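Ketoacyl_synth_N domain-containing protein (Photorhabdus luminescens subsp. laumondii, PDB 6SMO) is probably a ketosynthase-like protein of the thiolase superfamily with 3-oxoacyl-[acyl-carrier-protein] synthase activity, and binds a polyketide-like pentaoxo-dodecanal ligand. Local coordinates at residues Ile23-Leu31 with Phe303-Asp311; Ser43-Asp51 with Gln214-Ala222. All blocks are in the same frame, centred on the assembly; numbering follows the deposited sequence.

Contact 1 (Ile23-Leu31 with Phe303-Asp311); sequences IKSKVIQKL and FINLRPYLD
With chi1 of -45°, Tyr309 holds its ring beside its own backbone N and lays it against the last turn of the helix that carries Lys30 and Leu31. Lys30 meets it over one face: its CB stands 4.1 Å from the centroid of the Tyr309 ring, a CH-pi contact, and the Leu31 backbone N lies over the same face toward the rim. Pro308 CB lies over the opposite face, also toward the rim. Leu31 swings CG away from its backbone N (chi1 -167°), which carries CD1 across the gap. That single methyl reaches Tyr309 CE2 at 3.7 Å, the two side chains crossing at about a right angle, and also meets Ile304 CG2 at 4.0 Å, with Leu306 CD2 a little farther off. One and two turns earlier on the helix, Val27 CG1 packs on Leu310 CD2 at 3.7 Å and Ile23 CG2 touches the same methyl more loosely. On the other segment, Asn305 OD1 accepts a hydrogen bond from Arg307 N at 3.1 Å, from above the carbonyl plane, and so caps the start of the short helix 307-310. Leu324 of helix 319-329 also packs on Ile23 and Val27. Helix 20-31 of the N-terminal ketosynthase region thus packs, mostly through apolar groups, on the end of strand 302-304, the turn after it and short helix 307-310.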
loop_
_atom_site.group_PDB
_atom_site.type_symbol
_atom_site.label_atom_id
_atom_site.label_comp_id
_atom_site.label_asym_id
_atom_site.label_seq_id
_atom_site.Cartn_x
_atom_site.Cartn_y
_atom_site.Cartn_z
ATOM N N ILE C 23 -10.521 26.659 7.956
ATOM C CA ILE C 23 -11.332 25.928 6.934
ATOM C C ILE C 23 -12.811 25.987 7.342
ATOM O O ILE C 23 -13.641 26.332 6.478
ATOM C CB ILE C 23 -10.841 24.473 6.758
ATOM C CG1 ILE C 23 -9.393 24.413 6.262
ATOM C CG2 ILE C 23 -11.770 23.694 5.837
ATOM C CD1 ILE C 23 -8.700 23.100 6.544
ATOM N N LYS C 24 -13.117 25.665 8.605
ATOM C CA LYS C 24 -14.505 25.558 9.137
ATOM C C LYS C 24 -15.208 26.920 9.047
ATOM O O LYS C 24 -16.401 26.938 8.690
ATOM C CB LYS C 24 -14.504 25.042 10.580
ATOM C CG LYS C 24 -15.860 24.568 11.087
ATOM C CD LYS C 24 -15.800 23.851 12.420
ATOM C CE LYS C 24 -15.717 24.792 13.604
ATOM N NZ LYS C 24 -17.042 25.362 13.945
ATOM N N SER C 25 -14.497 28.011 9.356
ATOM C CA SER C 25 -15.019 29.404 9.328
ATOM C C SER C 25 -15.350 29.823 7.888
ATOM O O SER C 25 -16.310 30.600 7.712
ATOM C CB SER C 25 -14.048 30.366 9.967
ATOM O OG SER C 25 -12.799 30.351 9.294
ATOM N N LYS C 26 -14.592 29.327 6.904
ATOM C CA LYS C 26 -14.741 29.688 5.467
ATOM C C LYS C 26 -15.961 28.971 4.873
ATOM O O LYS C 26 -16.757 29.644 4.191
ATOM C CB LYS C 26 -13.473 29.338 4.681
ATOM C CG LYS C 26 -13.360 29.995 3.311
ATOM C CD LYS C 26 -12.962 31.455 3.366
ATOM C CE LYS C 26 -12.846 32.089 1.995
ATOM N NZ LYS C 26 -12.413 33.503 2.080
ATOM N N VAL C 27 -16.095 27.661 5.113
ATOM C CA VAL C 27 -17.168 26.805 4.517
ATOM C C VAL C 27 -18.536 27.243 5.057
ATOM O O VAL C 27 -19.502 27.216 4.271
ATOM C CB VAL C 27 -16.921 25.298 4.743
ATOM C CG1 VAL C 27 -15.670 24.820 4.020
ATOM C CG2 VAL C 27 -16.865 24.920 6.216
ATOM N N ILE C 28 -18.618 27.628 6.337
ATOM C CA ILE C 28 -19.866 28.144 6.980
ATOM C C ILE C 28 -20.262 29.460 6.297
ATOM O O ILE C 28 -21.466 29.640 6.024
ATOM C CB ILE C 28 -19.696 28.307 8.507
ATOM C CG1 ILE C 28 -19.560 26.950 9.204
ATOM C CG2 ILE C 28 -20.835 29.124 9.101
ATOM C CD1 ILE C 28 -19.035 27.028 10.621
ATOM N N GLN C 29 -19.285 30.335 6.031
ATOM C CA GLN C 29 -19.485 31.649 5.357
ATOM C C GLN C 29 -20.030 31.420 3.941
ATOM O O GLN C 29 -20.938 32.172 3.532
ATOM C CB GLN C 29 -18.178 32.445 5.315
ATOM C CG GLN C 29 -18.364 33.903 4.920
ATOM C CD GLN C 29 -17.064 34.669 4.902
ATOM O OE1 GLN C 29 -16.024 34.158 4.491
ATOM N NE2 GLN C 29 -17.117 35.915 5.342
ATOM N N LYS C 30 -19.494 30.423 3.228
ATOM C CA LYS C 30 -19.884 30.084 1.831
ATOM C C LYS C 30 -21.212 29.313 1.827
ATOM O O LYS C 30 -21.933 29.406 0.814
ATOM C CB LYS C 30 -18.770 29.290 1.137
ATOM C CG LYS C 30 -17.533 30.105 0.784
ATOM C CD LYS C 30 -16.571 29.395 -0.145
ATOM C CE LYS C 30 -15.451 30.294 -0.625
ATOM N NZ LYS C 30 -14.505 29.573 -1.509
ATOM N N LEU C 31 -21.522 28.584 2.907
ATOM C CA LEU C 31 -22.800 27.836 3.065
ATOM C C LEU C 31 -23.954 28.836 3.226
ATOM O O LEU C 31 -25.014 28.611 2.608
ATOM C CB LEU C 31 -22.709 26.895 4.271
ATOM C CG LEU C 31 -23.815 25.844 4.369
ATOM C CD1 LEU C 31 -23.610 24.741 3.340
ATOM C CD2 LEU C 31 -23.889 25.253 5.768
ATOM N N PHE C 303 -30.118 17.888 4.384
ATOM C CA PHE C 303 -29.077 17.669 3.344
ATOM C C PHE C 303 -28.186 18.912 3.246
ATOM O O PHE C 303 -28.715 20.008 2.971
ATOM C CB PHE C 303 -29.718 17.346 1.990
ATOM C CG PHE C 303 -30.115 15.902 1.813
ATOM C CD1 PHE C 303 -31.197 15.373 2.501
ATOM C CD2 PHE C 303 -29.408 15.072 0.956
ATOM C CE1 PHE C 303 -31.560 14.045 2.339
ATOM C CE2 PHE C 303 -29.773 13.744 0.794
ATOM C CZ PHE C 303 -30.848 13.233 1.485
ATOM N N ILE C 304 -26.880 18.737 3.473
ATOM C CA ILE C 304 -25.837 19.802 3.356
ATOM C C ILE C 304 -24.713 19.282 2.454
ATOM O O ILE C 304 -24.065 18.287 2.833
ATOM C CB ILE C 304 -25.333 20.232 4.751
ATOM C CG1 ILE C 304 -26.379 21.083 5.477
ATOM C CG2 ILE C 304 -23.993 20.950 4.655
ATOM C CD1 ILE C 304 -26.126 21.260 6.958
ATOM N N ASN C 305 -24.505 19.935 1.305
ATOM C CA ASN C 305 -23.454 19.600 0.307
ATOM C C ASN C 305 -22.270 20.556 0.496
ATOM O O ASN C 305 -22.477 21.780 0.359
ATOM C CB ASN C 305 -24.001 19.672 -1.122
ATOM C CG ASN C 305 -23.054 19.102 -2.158
ATOM O OD1 ASN C 305 -21.985 18.597 -1.824
ATOM N ND2 ASN C 305 -23.438 19.182 -3.422
ATOM N N LEU C 306 -21.081 20.018 0.796
ATOM C CA LEU C 306 -19.832 20.799 1.019
ATOM C C LEU C 306 -18.913 20.710 -0.207
ATOM O O LEU C 306 -17.848 21.357 -0.177
ATOM C CB LEU C 306 -19.109 20.266 2.261
ATOM C CG LEU C 306 -19.903 20.269 3.568
ATOM C CD1 LEU C 306 -19.026 19.803 4.721
ATOM C CD2 LEU C 306 -20.482 21.644 3.870
ATOM N N ARG C 307 -19.300 19.952 -1.240
ATOM C CA ARG C 307 -18.419 19.623 -2.397
ATOM C C ARG C 307 -18.202 20.846 -3.289
ATOM O O ARG C 307 -17.106 21.012 -3.820
ATOM C CB ARG C 307 -18.973 18.439 -3.195
ATOM C CG ARG C 307 -17.949 17.775 -4.107
ATOM C CD ARG C 307 -16.754 17.185 -3.373
ATOM N NE ARG C 307 -17.148 16.214 -2.357
ATOM C CZ ARG C 307 -16.932 16.318 -1.043
ATOM N NH1 ARG C 307 -17.353 15.355 -0.238
ATOM N NH2 ARG C 307 -16.300 17.360 -0.530
ATOM N N PRO C 308 -19.201 21.734 -3.514
ATOM C CA PRO C 308 -18.967 22.955 -4.289
ATOM C C PRO C 308 -17.907 23.879 -3.665
ATOM O O PRO C 308 -17.225 24.559 -4.410
ATOM C CB PRO C 308 -20.332 23.660 -4.305
ATOM C CG PRO C 308 -21.330 22.557 -4.022
ATOM C CD PRO C 308 -20.605 21.607 -3.092
ATOM N N TYR C 309 -17.793 23.872 -2.332
ATOM C CA TYR C 309 -16.907 24.764 -1.538
ATOM C C TYR C 309 -15.533 24.108 -1.345
ATOM O O TYR C 309 -14.515 24.803 -1.528
ATOM C CB TYR C 309 -17.557 25.110 -0.194
ATOM C CG TYR C 309 -19.018 25.481 -0.277
ATOM C CD1 TYR C 309 -19.460 26.457 -1.155
ATOM C CD2 TYR C 309 -19.962 24.857 0.524
ATOM C CE1 TYR C 309 -20.801 26.802 -1.240
ATOM C CE2 TYR C 309 -21.305 25.191 0.453
ATOM C CZ TYR C 309 -21.727 26.167 -0.431
ATOM O OH TYR C 309 -23.049 26.501 -0.506
ATOM N N LEU C 310 -15.530 22.801 -1.075
ATOM C CA LEU C 310 -14.291 22.031 -0.789
ATOM C C LEU C 310 -13.664 21.425 -2.049
ATOM O O LEU C 310 -12.499 21.064 -1.971
ATOM C CB LEU C 310 -14.613 20.944 0.241
ATOM C CG LEU C 310 -14.964 21.439 1.640
ATOM C CD1 LEU C 310 -15.356 20.280 2.535
ATOM C CD2 LEU C 310 -13.806 22.205 2.249
ATOM N N ASP C 311 -14.448 21.155 -3.098
ATOM C CA ASP C 311 -13.999 20.595 -4.411
ATOM C C ASP C 311 -13.725 19.085 -4.338
ATOM O O ASP C 311 -13.842 18.488 -3.271
ATOM C CB ASP C 311 -12.899 21.397 -5.119
ATOM C CG ASP C 311 -13.045 22.901 -5.031
ATOM O OD1 ASP C 311 -14.038 23.426 -5.546
ATOM O OD2 ASP C 311 -12.166 23.523 -4.431
#

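Contact 2 (Ser43-Asp51 with Gln214-Ala222); sequences SSIIRTLSD and QPGDFSEGA
Ser44 OG donates to Gly216 O at 2.7 Å, tilted 27° from the carbonyl plane, just before the two segments pair as parallel strands. Arg47 N then gives a hydrogen bond of 2.8 Å to Phe218 O, and Phe218 N gives one of 3.0 Å to Ile45 O, nearly straight at 171°. Thus Phe218 is gripped through both its N-H and its carbonyl. Weaker bonds continue at either end, from Ile45 N to Asp217 OD1 and from Glu220 N to Arg47 O. Asp217 also lies side by side with Ile45, its OD1 against CG1. On one face of the pair Ile46 turns CD1 back over Phe218 CB, 3.6 Å away, while Ser44 CB touches CE2 of the Phe218 ring. On the other, Arg47 passes CD by Ser219 OG at 3.5 Å and bends at chi3 (66°), its guanidinium forming a salt bridge with Asp16. Beyond the bridges, Glu220 directs its carboxylate to Ser190 OG. Strand 46-47 thus adds a short parallel edge to strand 218-229 of the central mixed sheet; helix 192-204 covers the Ile46 and Phe218 face, and Tyr72 of helix 68-84 packs on Leu49.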
loop_
_atom_site.group_PDB
_atom_site.type_symbol
_atom_site.label_atom_id
_atom_site.label_comp_id
_atom_site.label_asym_id
_atom_site.label_seq_id
_atom_site.Cartn_x
_atom_site.Cartn_y
_atom_site.Cartn_z
ATOM N N SER C 43 -11.937 22.557 -18.273
ATOM C CA SER C 43 -12.467 23.825 -17.698
ATOM C C SER C 43 -12.149 23.915 -16.199
ATOM O O SER C 43 -11.784 25.017 -15.743
ATOM C CB SER C 43 -13.948 23.957 -17.954
ATOM O OG SER C 43 -14.426 25.227 -17.534
ATOM N N SER C 44 -12.296 22.804 -15.466
ATOM C CA SER C 44 -11.952 22.666 -14.024
ATOM C C SER C 44 -10.467 22.983 -13.805
ATOM O O SER C 44 -9.666 22.714 -14.723
ATOM C CB SER C 44 -12.291 21.286 -13.517
ATOM O OG SER C 44 -13.651 20.969 -13.772
ATOM N N ILE C 45 -10.120 23.522 -12.630
ATOM C CA ILE C 45 -8.732 23.934 -12.254
ATOM C C ILE C 45 -8.309 23.197 -10.976
ATOM O O ILE C 45 -9.197 22.776 -10.209
ATOM C CB ILE C 45 -8.626 25.464 -12.086
ATOM C CG1 ILE C 45 -9.686 26.019 -11.130
ATOM C CG2 ILE C 45 -8.673 26.155 -13.441
ATOM C CD1 ILE C 45 -9.355 27.383 -10.568
ATOM N N ILE C 46 -6.995 23.056 -10.774
ATOM C CA ILE C 46 -6.369 22.495 -9.537
ATOM C C ILE C 46 -6.031 23.664 -8.607
ATOM O O ILE C 46 -5.141 24.461 -8.965
ATOM C CB ILE C 46 -5.115 21.657 -9.872
ATOM C CG1 ILE C 46 -5.356 20.667 -11.016
ATOM C CG2 ILE C 46 -4.585 20.958 -8.628
ATOM C CD1 ILE C 46 -6.531 19.739 -10.807
ATOM N N ARG C 47 -6.720 23.763 -7.465
ATOM C CA ARG C 47 -6.503 24.823 -6.444
ATOM C C ARG C 47 -5.322 24.427 -5.550
ATOM O O ARG C 47 -5.422 23.388 -4.867
ATOM C CB ARG C 47 -7.768 25.040 -5.611
ATOM C CG ARG C 47 -8.923 25.662 -6.382
ATOM C CD ARG C 47 -10.160 25.809 -5.517
ATOM N NE ARG C 47 -9.961 26.758 -4.430
ATOM C CZ ARG C 47 -10.811 26.961 -3.425
ATOM N NH1 ARG C 47 -10.523 27.852 -2.491
ATOM N NH2 ARG C 47 -11.942 26.279 -3.351
ATOM N N THR C 48 -4.252 25.229 -5.563
ATOM C CA THR C 48 -3.031 25.047 -4.732
ATOM C C THR C 48 -3.281 25.621 -3.333
ATOM O O THR C 48 -4.294 26.326 -3.158
ATOM C CB THR C 48 -1.812 25.706 -5.389
ATOM O OG1 THR C 48 -2.101 27.091 -5.583
ATOM C CG2 THR C 48 -1.443 25.073 -6.712
ATOM N N LEU C 49 -2.387 25.327 -2.382
ATOM C CA LEU C 49 -2.401 25.909 -1.012
ATOM C C LEU C 49 -1.855 27.340 -1.076
ATOM O O LEU C 49 -0.957 27.591 -1.905
ATOM C CB LEU C 49 -1.554 25.047 -0.071
ATOM C CG LEU C 49 -1.992 23.591 0.089
ATOM C CD1 LEU C 49 -1.016 22.839 0.978
ATOM C CD2 LEU C 49 -3.402 23.492 0.650
ATOM N N SER C 50 -2.383 28.233 -0.233
ATOM C CA SER C 50 -1.976 29.658 -0.118
ATOM C C SER C 50 -1.223 29.878 1.200
ATOM O O SER C 50 -1.728 29.430 2.250
ATOM C CB SER C 50 -3.170 30.570 -0.223
ATOM O OG SER C 50 -3.784 30.456 -1.499
ATOM N N ASP C 51 -0.060 30.537 1.134
ATOM C CA ASP C 51 0.780 30.922 2.301
ATOM C C ASP C 51 1.165 29.667 3.096
ATOM O O ASP C 51 1.053 29.698 4.338
ATOM C CB ASP C 51 0.060 31.945 3.185
ATOM C CG ASP C 51 -0.346 33.217 2.459
ATOM O OD1 ASP C 51 0.399 33.637 1.550
ATOM O OD2 ASP C 51 -1.402 33.778 2.808
ATOM N N GLN C 214 -21.414 16.808 -11.595
ATOM C CA GLN C 214 -21.702 18.256 -11.412
ATOM C C GLN C 214 -20.469 19.055 -11.831
ATOM O O GLN C 214 -19.351 18.548 -11.748
ATOM C CB GLN C 214 -22.061 18.567 -9.957
ATOM C CG GLN C 214 -23.416 18.020 -9.527
ATOM C CD GLN C 214 -23.794 18.435 -8.126
ATOM O OE1 GLN C 214 -23.319 19.439 -7.600
ATOM N NE2 GLN C 214 -24.669 17.659 -7.506
ATOM N N PRO C 215 -20.624 20.313 -12.307
ATOM C CA PRO C 215 -19.480 21.198 -12.522
ATOM C C PRO C 215 -18.765 21.496 -11.194
ATOM O O PRO C 215 -19.429 21.896 -10.255
ATOM C CB PRO C 215 -20.090 22.480 -13.116
ATOM C CG PRO C 215 -21.451 22.054 -13.626
ATOM C CD PRO C 215 -21.895 20.943 -12.697
ATOM N N GLY C 216 -17.447 21.280 -11.145
ATOM C CA GLY C 216 -16.625 21.486 -9.937
ATOM C C GLY C 216 -15.138 21.513 -10.247
ATOM O O GLY C 216 -14.731 20.918 -11.266
ATOM N N ASP C 217 -14.362 22.182 -9.390
ATOM C CA ASP C 217 -12.879 22.269 -9.463
ATOM C C ASP C 217 -12.278 21.106 -8.663
ATOM O O ASP C 217 -13.055 20.259 -8.175
ATOM C CB ASP C 217 -12.387 23.627 -8.949
ATOM C CG ASP C 217 -12.916 24.812 -9.738
ATOM O OD1 ASP C 217 -12.887 24.747 -10.984
ATOM O OD2 ASP C 217 -13.353 25.792 -9.102
ATOM N N PHE C 218 -10.945 21.063 -8.556
ATOM C CA PHE C 218 -10.181 20.120 -7.698
ATOM C C PHE C 218 -9.315 20.917 -6.717
ATOM O O PHE C 218 -8.934 22.061 -7.039
ATOM C CB PHE C 218 -9.305 19.192 -8.544
ATOM C CG PHE C 218 -10.043 18.418 -9.606
ATOM C CD1 PHE C 218 -10.571 17.165 -9.334
ATOM C CD2 PHE C 218 -10.207 18.941 -10.880
ATOM C CE1 PHE C 218 -11.248 16.454 -10.312
ATOM C CE2 PHE C 218 -10.885 18.228 -11.858
ATOM C CZ PHE C 218 -11.404 16.986 -11.572
ATOM N N SER C 219 -9.029 20.331 -5.556
ATOM C CA SER C 219 -8.168 20.971 -4.532
ATOM C C SER C 219 -7.257 19.914 -3.911
ATOM O O SER C 219 -7.726 18.813 -3.648
ATOM C CB SER C 219 -8.984 21.629 -3.472
ATOM O OG SER C 219 -9.835 22.608 -4.028
ATOM N N GLU C 220 -5.997 20.262 -3.673
ATOM C CA GLU C 220 -5.045 19.326 -3.032
ATOM C C GLU C 220 -4.961 19.650 -1.540
ATOM O O GLU C 220 -5.557 20.626 -1.099
ATOM C CB GLU C 220 -3.670 19.443 -3.683
ATOM C CG GLU C 220 -3.042 20.812 -3.532
ATOM C CD GLU C 220 -1.688 20.928 -4.202
ATOM O OE1 GLU C 220 -0.921 21.843 -3.861
ATOM O OE2 GLU C 220 -1.413 20.116 -5.086
ATOM N N GLY C 221 -4.249 18.819 -0.795
ATOM C CA GLY C 221 -4.057 19.019 0.654
ATOM C C GLY C 221 -4.099 17.705 1.411
ATOM O O GLY C 221 -3.767 16.664 0.811
ATOM N N ALA C 222 -4.500 17.750 2.685
ATOM C CA ALA C 222 -4.539 16.587 3.599
ATOM C C ALA C 222 -5.529 16.838 4.742
ATOM O O ALA C 222 -5.802 18.014 5.055
ATOM C CB ALA C 222 -3.153 16.306 4.127
#

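From the N terminus, the chain runs through helix 20-31 and, after an unmodelled stretch, reaches strand 46-47. Contact 2 closes first, when 214-222 returns beside 43-51, 163 residues on between their nearest ends. Contact 1 closes afterwards, as 303-311 comes back to helix 20-31, so contact 2 is nested within its 271-residue loop. The two centres lie 14 Å apart, and they join directly: Asp311, just after the short helix in contact 1, forms a salt bridge with Arg47 of contact 2, OD2 to NH2 at 3.0 Å. Together they tie the early helix and edge strand to the central sheet and to the later turn after strand 302-304.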